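Long-range contacts in oxysterol-binding protein homolog 1 (Saccharomyces cerevisiae, PDB 5H28), which carries sterols and other lipids between membranes and, through its ankyrin-repeat domain, is targeted to the nucleus-vacuole junction by binding NVJ1: residues P109-C114 and S169-E174; F104-P109 and Q134-K139. All blocks are in the same frame, centred on the assembly; numbering follows the deposited sequence.

Contact 1 of 2, residues P109-C114 and S169-E174; sequences PTINDC and SPRNAE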
loop_
_atom_site.group_PDB
_atom_site.type_symbol
_atom_site.label_atom_id
_atom_site.label_comp_id
_atom_site.label_asym_id
_atom_site.label_seq_id
_atom_site.Cartn_x
_atom_site.Cartn_y
_atom_site.Cartn_z
ATOM N N PRO A 109 8.192 -0.531 -6.600
ATOM C CA PRO A 109 6.759 -0.728 -6.834
ATOM C C PRO A 109 5.955 -1.308 -5.668
ATOM O O PRO A 109 4.828 -0.882 -5.420
ATOM C CB PRO A 109 6.736 -1.656 -8.047
ATOM C CG PRO A 109 7.955 -1.250 -8.798
ATOM C CD PRO A 109 8.982 -1.115 -7.698
ATOM N N THR A 110 6.534 -2.262 -4.947
ATOM C CA THR A 110 5.817 -2.910 -3.851
ATOM C C THR A 110 6.110 -2.408 -2.443
ATOM O O THR A 110 5.652 -3.006 -1.472
ATOM C CB THR A 110 6.071 -4.431 -3.849
ATOM O OG1 THR A 110 7.455 -4.685 -3.574
ATOM C CG2 THR A 110 5.707 -5.034 -5.191
ATOM N N ILE A 111 6.853 -1.317 -2.319
ATOM C CA ILE A 111 7.182 -0.809 -0.993
ATOM C C ILE A 111 5.950 -0.304 -0.242
ATOM O O ILE A 111 5.016 0.230 -0.842
ATOM C CB ILE A 111 8.224 0.348 -1.077
ATOM C CG1 ILE A 111 8.857 0.586 0.297
ATOM C CG2 ILE A 111 7.561 1.632 -1.572
ATOM C CD1 ILE A 111 9.753 -0.550 0.767
ATOM N N ASN A 112 5.938 -0.517 1.069
ATOM C CA ASN A 112 4.864 -0.007 1.912
ATOM C C ASN A 112 5.561 0.683 3.077
ATOM O O ASN A 112 5.945 0.032 4.053
ATOM C CB ASN A 112 3.964 -1.119 2.457
ATOM C CG ASN A 112 2.840 -0.566 3.316
ATOM O OD1 ASN A 112 2.758 0.644 3.535
ATOM N ND2 ASN A 112 1.974 -1.441 3.809
ATOM N N ASP A 113 5.739 1.996 2.967
ATOM C CA ASP A 113 6.413 2.764 4.004
ATOM C C ASP A 113 5.526 3.105 5.198
ATOM O O ASP A 113 5.935 3.857 6.074
ATOM C CB ASP A 113 7.020 4.045 3.402
ATOM C CG ASP A 113 5.983 4.956 2.760
ATOM O OD1 ASP A 113 4.881 4.478 2.426
ATOM O OD2 ASP A 113 6.283 6.159 2.571
ATOM N N CYS A 114 4.326 2.534 5.245
ATOM C CA CYS A 114 3.409 2.807 6.350
ATOM C C CYS A 114 3.345 1.694 7.387
ATOM O O CYS A 114 2.589 1.788 8.349
ATOM C CB CYS A 114 2.002 3.078 5.822
ATOM S SG CYS A 114 1.861 4.621 4.911
ATOM N N SER A 169 -3.766 -2.112 -3.176
ATOM C CA SER A 169 -2.384 -1.840 -2.791
ATOM C C SER A 169 -2.244 -1.648 -1.286
ATOM O O SER A 169 -2.908 -0.794 -0.696
ATOM C CB SER A 169 -1.877 -0.583 -3.499
ATOM O OG SER A 169 -0.735 -0.059 -2.843
ATOM N N PRO A 170 -1.371 -2.440 -0.641
ATOM C CA PRO A 170 -1.193 -2.298 0.807
ATOM C C PRO A 170 -0.804 -0.874 1.212
ATOM O O PRO A 170 -1.299 -0.346 2.202
ATOM C CB PRO A 170 -0.095 -3.315 1.116
ATOM C CG PRO A 170 -0.352 -4.389 0.102
ATOM C CD PRO A 170 -0.602 -3.587 -1.157
ATOM N N ARG A 171 0.076 -0.256 0.432
ATOM C CA ARG A 171 0.523 1.099 0.727
ATOM C C ARG A 171 -0.602 2.122 0.585
ATOM O O ARG A 171 -0.688 3.071 1.359
ATOM C CB ARG A 171 1.678 1.487 -0.196
ATOM C CG ARG A 171 2.381 2.770 0.212
ATOM C CD ARG A 171 3.421 3.178 -0.811
ATOM N NE ARG A 171 4.216 4.306 -0.344
ATOM C CZ ARG A 171 5.144 4.917 -1.071
ATOM N NH1 ARG A 171 5.395 4.508 -2.307
ATOM N NH2 ARG A 171 5.822 5.934 -0.558
ATOM N N ASN A 172 -1.466 1.933 -0.405
ATOM C CA ASN A 172 -2.556 2.874 -0.603
ATOM C C ASN A 172 -3.641 2.776 0.456
ATOM O O ASN A 172 -4.434 3.698 0.621
ATOM C CB ASN A 172 -3.155 2.702 -1.997
ATOM C CG ASN A 172 -2.215 3.168 -3.085
ATOM O OD1 ASN A 172 -1.249 3.890 -2.816
ATOM N ND2 ASN A 172 -2.491 2.772 -4.319
ATOM N N ALA A 173 -3.668 1.666 1.187
ATOM C CA ALA A 173 -4.661 1.493 2.237
ATOM C C ALA A 173 -4.562 2.640 3.244
ATOM O O ALA A 173 -5.562 3.043 3.836
ATOM C CB ALA A 173 -4.452 0.161 2.936
ATOM N N GLU A 174 -3.353 3.169 3.429
ATOM C CA GLU A 174 -3.131 4.268 4.364
ATOM C C GLU A 174 -2.777 5.602 3.709
ATOM O O GLU A 174 -2.922 6.654 4.333
ATOM C CB GLU A 174 -2.026 3.903 5.362
ATOM C CG GLU A 174 -2.524 3.533 6.753
ATOM C CD GLU A 174 -3.410 2.305 6.759
ATOM O OE1 GLU A 174 -2.929 1.220 6.369
ATOM O OE2 GLU A 174 -4.590 2.425 7.154
#
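Arg-171 overlaps Ile-111, Asn-112 and Asp-113, crossing the first and last obliquely and sliding past the Asn-112 amide in the opposite direction. With CG anti to the backbone N (chi1 -169°) and the chain extended as far as NE, its methylenes run past the carbonyl of Ile-111, whose O lies 3.4 Å from Arg-171 CD. At the far end Ile-111 CG2 sits over one face of the guanidinium, 3.7 Å from Arg-171 NH1. Asp-113 closes a salt bridge at the edge: Arg-171 NE donates to Asp-113 OD1 at 2.9 Å, and NH2 makes a weak bond to OD2. The carboxylate stands nearly perpendicular to the guanidinium, 85° between planes, and NE meets OD1 from above the carboxylate plane. Asp-113 OD2 is also salt-bridged to Arg-140 of helix 130-156, so one buried carboxylate probably balances two arginines.

The loop 109-114, in the second predicted ankyrin repeat, is thereby joined to segment 169-174, which leads into the short helix 172-175, and a cation-pi contact with Tyr-143 ties Arg-171 to helix 130-156 as well. Asn-112 OD1 accepts from Cys-114 N at 3.0 Å, an Asx turn that holds the amide beside Arg-171 CA, 3.6 Å from OD1. Further along, Cys-114 SG rests on Glu-174 CB at 4.0 Å. Across the turn into the helix, Ser-169 OG caps Asn-172 N.

Contact 2 of 2, residues F104-P109 and Q134-K139; sequences FLLDQP and QMMQVK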
loop_
_atom_site.group_PDB
_atom_site.type_symbol
_atom_site.label_atom_id
_atom_site.label_comp_id
_atom_site.label_asym_id
_atom_site.label_seq_id
_atom_site.Cartn_x
_atom_site.Cartn_y
_atom_site.Cartn_z
ATOM N N PHE A 104 16.227 4.108 -2.334
ATOM C CA PHE A 104 16.042 3.007 -3.271
ATOM C C PHE A 104 14.775 2.234 -2.933
ATOM O O PHE A 104 13.946 1.972 -3.798
ATOM C CB PHE A 104 17.253 2.068 -3.227
ATOM C CG PHE A 104 17.054 0.782 -3.980
ATOM C CD1 PHE A 104 16.917 0.776 -5.364
ATOM C CD2 PHE A 104 17.005 -0.432 -3.298
ATOM C CE1 PHE A 104 16.735 -0.417 -6.059
ATOM C CE2 PHE A 104 16.822 -1.633 -3.988
ATOM C CZ PHE A 104 16.687 -1.623 -5.370
ATOM N N LEU A 105 14.617 1.872 -1.666
ATOM C CA LEU A 105 13.433 1.131 -1.262
ATOM C C LEU A 105 12.146 1.919 -1.521
ATOM O O LEU A 105 11.148 1.356 -1.981
ATOM C CB LEU A 105 13.532 0.746 0.218
ATOM C CG LEU A 105 14.603 -0.286 0.589
ATOM C CD1 LEU A 105 14.664 -0.425 2.106
ATOM C CD2 LEU A 105 14.298 -1.627 -0.071
ATOM N N LEU A 106 12.168 3.223 -1.245
ATOM C CA LEU A 106 10.986 4.054 -1.459
ATOM C C LEU A 106 10.606 4.177 -2.933
ATOM O O LEU A 106 9.483 4.562 -3.250
ATOM C CB LEU A 106 11.190 5.446 -0.849
ATOM C CG LEU A 106 11.138 5.476 0.683
ATOM C CD1 LEU A 106 11.458 6.864 1.198
ATOM C CD2 LEU A 106 9.755 5.045 1.145
ATOM N N ASP A 107 11.532 3.843 -3.829
ATOM C CA ASP A 107 11.242 3.915 -5.261
ATOM C C ASP A 107 10.740 2.591 -5.833
ATOM O O ASP A 107 10.420 2.507 -7.016
ATOM C CB ASP A 107 12.481 4.350 -6.053
ATOM C CG ASP A 107 12.819 5.816 -5.859
ATOM O OD1 ASP A 107 11.894 6.615 -5.596
ATOM O OD2 ASP A 107 14.010 6.172 -5.987
ATOM N N GLN A 108 10.667 1.555 -5.005
ATOM C CA GLN A 108 10.214 0.252 -5.482
ATOM C C GLN A 108 8.698 0.144 -5.560
ATOM O O GLN A 108 7.983 0.653 -4.701
ATOM C CB GLN A 108 10.765 -0.858 -4.589
ATOM C CG GLN A 108 12.280 -0.870 -4.528
ATOM C CD GLN A 108 12.903 -0.773 -5.902
ATOM O OE1 GLN A 108 12.749 -1.670 -6.731
ATOM N NE2 GLN A 108 13.599 0.328 -6.159
ATOM N N PRO A 109 8.192 -0.531 -6.600
ATOM C CA PRO A 109 6.759 -0.728 -6.834
ATOM C C PRO A 109 5.955 -1.308 -5.668
ATOM O O PRO A 109 4.828 -0.882 -5.420
ATOM C CB PRO A 109 6.736 -1.656 -8.047
ATOM C CG PRO A 109 7.955 -1.250 -8.798
ATOM C CD PRO A 109 8.982 -1.115 -7.698
ATOM N N GLN A 134 13.584 13.969 6.272
ATOM C CA GLN A 134 13.009 14.958 5.370
ATOM C C GLN A 134 12.840 14.380 3.968
ATOM O O GLN A 134 11.812 14.585 3.320
ATOM C CB GLN A 134 13.891 16.212 5.336
ATOM C CG GLN A 134 13.429 17.270 4.354
ATOM C CD GLN A 134 14.035 17.096 2.977
ATOM O OE1 GLN A 134 13.578 17.696 2.006
ATOM N NE2 GLN A 134 15.084 16.282 2.886
ATOM N N MET A 135 13.846 13.644 3.509
ATOM C CA MET A 135 13.802 13.023 2.192
ATOM C C MET A 135 12.651 12.019 2.121
ATOM O O MET A 135 11.959 11.921 1.106
ATOM C CB MET A 135 15.143 12.344 1.899
ATOM C CG MET A 135 15.185 11.516 0.626
ATOM S SD MET A 135 14.755 9.789 0.910
ATOM C CE MET A 135 16.206 9.219 1.785
ATOM N N MET A 136 12.437 11.279 3.203
ATOM C CA MET A 136 11.355 10.300 3.234
ATOM C C MET A 136 10.004 10.999 3.193
ATOM O O MET A 136 9.067 10.523 2.549
ATOM C CB MET A 136 11.456 9.440 4.494
ATOM C CG MET A 136 12.706 8.567 4.529
ATOM S SD MET A 136 12.784 7.557 6.027
ATOM C CE MET A 136 11.575 6.293 5.653
ATOM N N GLN A 137 9.914 12.136 3.879
ATOM C CA GLN A 137 8.681 12.912 3.930
ATOM C C GLN A 137 8.342 13.466 2.553
ATOM O O GLN A 137 7.190 13.413 2.120
ATOM C CB GLN A 137 8.833 14.066 4.926
ATOM C CG GLN A 137 7.603 14.947 5.058
ATOM C CD GLN A 137 6.423 14.211 5.654
ATOM O OE1 GLN A 137 6.486 13.723 6.785
ATOM N NE2 GLN A 137 5.334 14.126 4.897
ATOM N N VAL A 138 9.347 13.997 1.868
ATOM C CA VAL A 138 9.141 14.556 0.543
ATOM C C VAL A 138 8.771 13.460 -0.451
ATOM O O VAL A 138 7.867 13.641 -1.266
ATOM C CB VAL A 138 10.395 15.314 0.055
ATOM C CG1 VAL A 138 10.191 15.811 -1.368
ATOM C CG2 VAL A 138 10.671 16.493 0.981
ATOM N N LYS A 139 9.453 12.319 -0.384
ATOM C CA LYS A 139 9.137 11.225 -1.297
ATOM C C LYS A 139 7.716 10.727 -1.055
ATOM O O LYS A 139 6.984 10.424 -1.997
ATOM C CB LYS A 139 10.136 10.076 -1.140
ATOM C CG LYS A 139 11.448 10.312 -1.873
ATOM C CD LYS A 139 12.356 9.102 -1.774
ATOM C CE LYS A 139 13.561 9.237 -2.687
ATOM N NZ LYS A 139 13.160 9.283 -4.126
#
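Leu-106 carries the apolar part of the contact, pushing CD1 between Met-136 and Lys-139. Leu-106 CD1 lies 3.9 Å from Met-136 CG, the two side chains crossing at about a right angle, and 3.8 Å from CD of Lys-139. The lysine methylenes thus serve as hydrocarbon surface: Lys-139 CD also touches Leu-106 CB at 3.9 Å. Met-135 adds a looser contact, its SD 4.4 Å from Leu-106 CD1. Around this small cluster, Met-135 and Met-136 also pack on Val-102, one turn earlier in helix 99-106, while Leu-106 leans on Leu-90 of helix 89-95.

These contacts set the Leu-106 side of helix 99-106, in the second predicted ankyrin repeat, against the long helix 130-156. This is helix-on-helix packing, as in the stacked helices of an ankyrin-repeat domain.

The electrostatic part is made by the next residue, Asp-107. Lys-139 runs extended through CE and bends only at its last torsion (chi4 -64°), which turns NZ to Asp-107 OD1 at 3.3 Å, a weak hydrogen bond within a salt bridge. Asp-107 OD2 lies a little farther from Lys-139 NZ, at 3.7 Å. An alanine in place of Lys-139 would probably leave the Asp-107 carboxylate without this counter-charge and uncover the flank of Leu-106 on which the CD methylene rests.

Within 104-109, Phe-104 O accepts hydrogen bonds from Asp-107 N and from Gln-108 NE2, the latter at 2.9 Å, and the two donors approach from opposite faces of the carbonyl plane. The Gln-108 amide meanwhile lies over one face of the Phe-104 ring, its CD offset toward the rim.

Contacts 1 and 2 interleave along the chain, sharing Pro-109, their centres about 12 Å apart. Both are partly buried, but contact 1 sits close to the centre of the chain and contact 2 about 13 Å from it. They meet where Ile-111 packs on the backbone of Leu-105 and Asp-113 on Leu-106. Contact 2 joins two helices, its buried centre apolar and its salt bridge built on a weak hydrogen bond toward the exposed side. Contact 1 joins a loop to the segment leading into a short helix and reverses this pattern, with its ion pair buried. Helix 130-156 is common to both, as a partner in contact 2 and through Arg-140 and Tyr-143 in contact 1.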